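Local coordinates for protein lactaldehyde dehydrogenase (Escherichia coli, PDB 2IMP) that catalyses the NAD-dependent, irreversible oxidation of L-lactaldehyde to L-lactate and also oxidises glycolaldehyde, as a homotetramer of the aldehyde dehydrogenase family, at residues A[95-98]-A[99-102]; A[189-192]-A[193-197]. All coordinates share one frame; numbering follows the deposited sequence.

Interaction 1: residues A[95-98]-A[99-102]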
loop_
_atom_site.group_PDB
_atom_site.type_symbol
_atom_site.label_atom_id
_atom_site.label_comp_id
_atom_site.label_asym_id
_atom_site.label_seq_id
_atom_site.Cartn_x
_atom_site.Cartn_y
_atom_site.Cartn_z
ATOM N N GLY A 95 -30.444 12.942 -25.355
ATOM C CA GLY A 95 -31.430 13.857 -24.818
ATOM C C GLY A 95 -30.992 14.684 -23.623
ATOM O O GLY A 95 -31.827 15.301 -22.958
ATOM N N LYS A 96 -29.700 14.702 -23.320
ATOM C CA LYS A 96 -29.255 15.512 -22.198
ATOM C C LYS A 96 -28.957 16.972 -22.605
ATOM O O LYS A 96 -28.604 17.244 -23.755
ATOM C CB LYS A 96 -28.024 14.896 -21.523
ATOM C CG LYS A 96 -26.778 14.837 -22.375
ATOM C CD LYS A 96 -25.533 14.758 -21.489
ATOM C CE LYS A 96 -25.560 13.552 -20.554
ATOM N NZ LYS A 96 -24.484 13.625 -19.523
ATOM N N ILE A 97 -29.114 17.894 -21.665
ATOM C CA ILE A 97 -28.878 19.301 -21.948
ATOM C C ILE A 97 -27.435 19.622 -22.379
ATOM O O ILE A 97 -26.480 18.997 -21.908
ATOM C CB ILE A 97 -29.257 20.173 -20.735
ATOM C CG1 ILE A 97 -28.338 19.866 -19.555
ATOM C CG2 ILE A 97 -30.715 19.902 -20.349
ATOM C CD1 ILE A 97 -28.581 20.752 -18.346
ATOM N N GLN A 98 -27.304 20.585 -23.288
ATOM C CA GLN A 98 -26.004 20.990 -23.809
ATOM C C GLN A 98 -24.887 21.128 -22.757
ATOM O O GLN A 98 -23.780 20.648 -22.965
ATOM C CB GLN A 98 -26.137 22.312 -24.572
ATOM C CG GLN A 98 -26.882 22.208 -25.896
ATOM C CD GLN A 98 -27.199 23.572 -26.487
ATOM O OE1 GLN A 98 -26.320 24.424 -26.612
ATOM N NE2 GLN A 98 -28.458 23.784 -26.856
ATOM N N GLN A 99 -25.187 21.782 -21.641
ATOM C CA GLN A 99 -24.184 21.973 -20.602
ATOM C C GLN A 99 -23.625 20.671 -20.012
ATOM O O GLN A 99 -22.425 20.563 -19.765
ATOM C CB GLN A 99 -24.736 22.848 -19.467
ATOM C CG GLN A 99 -24.996 24.282 -19.868
ATOM C CD GLN A 99 -26.345 24.508 -20.530
ATOM O OE1 GLN A 99 -27.061 23.545 -20.860
ATOM N NE2 GLN A 99 -26.711 25.762 -20.728
ATOM N N LEU A 100 -24.499 19.699 -19.778
ATOM C CA LEU A 100 -24.048 18.434 -19.229
ATOM C C LEU A 100 -23.282 17.591 -20.249
ATOM O O LEU A 100 -22.303 16.939 -19.904
ATOM C CB LEU A 100 -25.227 17.656 -18.655
ATOM C CG LEU A 100 -25.899 18.464 -17.544
ATOM C CD1 LEU A 100 -27.112 17.719 -17.047
ATOM C CD2 LEU A 100 -24.912 18.733 -16.409
ATOM N N ALA A 101 -23.735 17.616 -21.499
ATOM C CA ALA A 101 -23.026 16.898 -22.543
ATOM C C ALA A 101 -21.575 17.416 -22.638
ATOM O O ALA A 101 -20.622 16.639 -22.690
ATOM C CB ALA A 101 -23.728 17.081 -23.874
ATOM N N GLU A 102 -21.435 18.740 -22.653
ATOM C CA GLU A 102 -20.114 19.349 -22.697
ATOM C C GLU A 102 -19.230 18.893 -21.525
ATOM O O GLU A 102 -18.060 18.575 -21.705
ATOM C CB GLU A 102 -20.233 20.875 -22.686
ATOM C CG GLU A 102 -20.479 21.465 -24.059
ATOM C CD GLU A 102 -20.725 22.959 -24.019
ATOM O OE1 GLU A 102 -19.989 23.668 -23.291
ATOM O OE2 GLU A 102 -21.647 23.421 -24.728
#
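The carbonyl O of I97 takes two backbone N-H groups of the first helical turn: a nearly straight bond from A101 N at 3.1 Å (169°) and a weak, strongly bent one from L100 N at 3.0 Å. I97 is the N-cap of helix 98-116, so its carbonyl opens the helical bonding, and the next bond of the series runs from E102 N to Q98 O at 3.0 Å.

The I97 side chain packs along this turn. With chi1 at 65°, CG1 stands between the backbone N and the carbonyl carbon, which swings the branch toward L100; CG1 meets L100 CG at 3.5 Å, slightly inside normal van der Waals distance, and CD1 lies against L100 CD1. Two branched aliphatic residues thus pack against each other at the helix start, I97 also touching I323 and L100 touching I279.

K96 treats the helix differently. Its methylenes run alongside A101, and CD comes within 3.4 Å of A101 N; the small methyl of A101, its CB 3.8 Å from K96 CD, leaves room for this approach. A bend at chi3 (58°) carries the ammonium group onward to a salt bridge with E104, about one turn beyond A101 on helix 98-116, and K96 also makes a cation-pi contact with F154, a residue of the lactate pocket. The amides of Q98 and Q99 reach to the loop after helix 298-310, their NE2 atoms donating to the carbonyls of P317 and N321, which ties the helix start to that loop.

Chemically, the long apolar stem of K96 lets a buried lysine line the helix with carbon while its charge is answered by a carboxylate and an aromatic ring, an environment that would probably keep the amine protonated.

Interaction 2: residues A[189-192]-A[193-197]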
loop_
_atom_site.group_PDB
_atom_site.type_symbol
_atom_site.label_atom_id
_atom_site.label_comp_id
_atom_site.label_asym_id
_atom_site.label_seq_id
_atom_site.Cartn_x
_atom_site.Cartn_y
_atom_site.Cartn_z
ATOM N N ALA A 189 -14.464 5.730 -31.827
ATOM C CA ALA A 189 -13.726 4.804 -32.679
ATOM C C ALA A 189 -12.937 5.524 -33.803
ATOM O O ALA A 189 -11.816 5.133 -34.139
ATOM C CB ALA A 189 -14.680 3.773 -33.286
ATOM N N LYS A 190 -13.540 6.563 -34.376
ATOM C CA LYS A 190 -12.867 7.327 -35.418
ATOM C C LYS A 190 -11.563 7.955 -34.902
ATOM O O LYS A 190 -10.558 8.005 -35.613
ATOM C CB LYS A 190 -13.786 8.427 -35.958
ATOM C CG LYS A 190 -14.978 7.919 -36.753
ATOM C CD LYS A 190 -15.847 9.086 -37.225
ATOM C CE LYS A 190 -17.028 8.613 -38.073
ATOM N NZ LYS A 190 -17.834 9.767 -38.581
ATOM N N ILE A 191 -11.601 8.435 -33.661
ATOM C CA ILE A 191 -10.413 9.013 -33.044
ATOM C C ILE A 191 -9.321 7.939 -32.858
ATOM O O ILE A 191 -8.148 8.164 -33.156
ATOM C CB ILE A 191 -10.763 9.665 -31.687
ATOM C CG1 ILE A 191 -11.590 10.933 -31.940
ATOM C CG2 ILE A 191 -9.483 9.986 -30.901
ATOM C CD1 ILE A 191 -12.236 11.516 -30.705
ATOM N N VAL A 192 -9.743 6.770 -32.383
ATOM C CA VAL A 192 -8.835 5.648 -32.211
ATOM C C VAL A 192 -8.184 5.259 -33.551
ATOM O O VAL A 192 -6.980 4.998 -33.635
ATOM C CB VAL A 192 -9.589 4.422 -31.651
ATOM C CG1 VAL A 192 -8.714 3.175 -31.747
ATOM C CG2 VAL A 192 -9.994 4.686 -30.197
ATOM N N ASP A 193 -9.005 5.235 -34.592
ATOM C CA ASP A 193 -8.517 4.903 -35.921
ATOM C C ASP A 193 -7.554 5.974 -36.475
ATOM O O ASP A 193 -6.499 5.656 -37.017
ATOM C CB ASP A 193 -9.690 4.740 -36.880
ATOM C CG ASP A 193 -9.273 4.143 -38.203
ATOM O OD1 ASP A 193 -9.696 4.676 -39.245
ATOM O OD2 ASP A 193 -8.530 3.138 -38.199
ATOM N N GLU A 194 -7.931 7.235 -36.310
ATOM C CA GLU A 194 -7.112 8.344 -36.781
ATOM C C GLU A 194 -5.721 8.453 -36.138
ATOM O O GLU A 194 -4.751 8.762 -36.824
ATOM C CB GLU A 194 -7.852 9.662 -36.590
ATOM C CG GLU A 194 -8.749 10.019 -37.746
ATOM C CD GLU A 194 -9.704 11.144 -37.407
ATOM O OE1 GLU A 194 -9.272 12.110 -36.735
ATOM O OE2 GLU A 194 -10.884 11.058 -37.820
ATOM N N ILE A 195 -5.629 8.207 -34.832
ATOM C CA ILE A 195 -4.336 8.292 -34.163
ATOM C C ILE A 195 -3.465 7.048 -34.362
ATOM O O ILE A 195 -2.312 7.019 -33.955
ATOM C CB ILE A 195 -4.480 8.542 -32.650
ATOM C CG1 ILE A 195 -5.161 7.342 -31.983
ATOM C CG2 ILE A 195 -5.270 9.823 -32.416
ATOM C CD1 ILE A 195 -4.886 7.244 -30.514
ATOM N N GLY A 196 -4.048 6.023 -34.975
ATOM C CA GLY A 196 -3.306 4.810 -35.258
ATOM C C GLY A 196 -3.092 3.774 -34.172
ATOM O O GLY A 196 -2.128 3.006 -34.255
ATOM N N LEU A 197 -3.953 3.732 -33.157
ATOM C CA LEU A 197 -3.796 2.723 -32.112
ATOM C C LEU A 197 -3.577 1.313 -32.719
ATOM O O LEU A 197 -4.295 0.917 -33.638
ATOM C CB LEU A 197 -5.038 2.685 -31.216
ATOM C CG LEU A 197 -4.937 1.818 -29.952
ATOM C CD1 LEU A 197 -3.990 2.493 -28.961
ATOM C CD2 LEU A 197 -6.319 1.632 -29.313
#
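V192 and L197 meet where helix 183-195, the crossover helix between strands 172-176 and 202-204, ends, V192 CG1 lying 3.7 Å from L197 CB and equally far from L197 CD2. In V192, CG1 is anti to the backbone N (chi1 168°), which directs that methyl forward to the residue beyond the turn; the two side chains cross at a slant, and F202 of the following strand touches both. I195 has chi1 at 65°, a value uncommon within helices, which tucks CG1 over two carbonyls of the last turn, 3.3 Å from I191 O and 3.4 Å from V192 O. The side chain also rests on K74 and I75 of helix 65-81.

E194 runs out nearly straight, its CB and CG passing over K190 O, and its OE2 makes a salt bridge with R82. D193 leads its carboxylate away from the preceding turn, and OD2 is hydrogen-bonded to Y10 OH.

The backbone closes in a Schellman motif: G196 N bonds D193 O at 3.2 Å, and L197 N bonds V192 O weakly at 3.3 Å. Glycine suits position 196, where phi is positive and a side chain would press on the preceding carbonyl. The V192–L197 pair is the hydrophobic contact usual in this motif, so backbone capping and apolar burial end the helix together.

How the interactions relate
Interaction 1 is the start of helix 98-116, interaction 2 the finish of helix 183-195. They do not touch; their centres are 25 Å apart and their nearest atoms about 13 Å. Interaction 1 is the nearer to the active site, with the K96 side chain about 8 Å from the bound lactate, about 10 Å from that of N286 and about 13 Å from the NADH. Interaction 2 belongs to the beta-alpha-beta unit of strand 172-176, helix 183-195 and strand 202-204; there the A189 side chain lies about 9 Å from that of P177, which binds NAD. Interaction 1 is thus second-shell to the lactate pocket, through F154, while interaction 2 is probably just part of the framework of the cofactor-binding region.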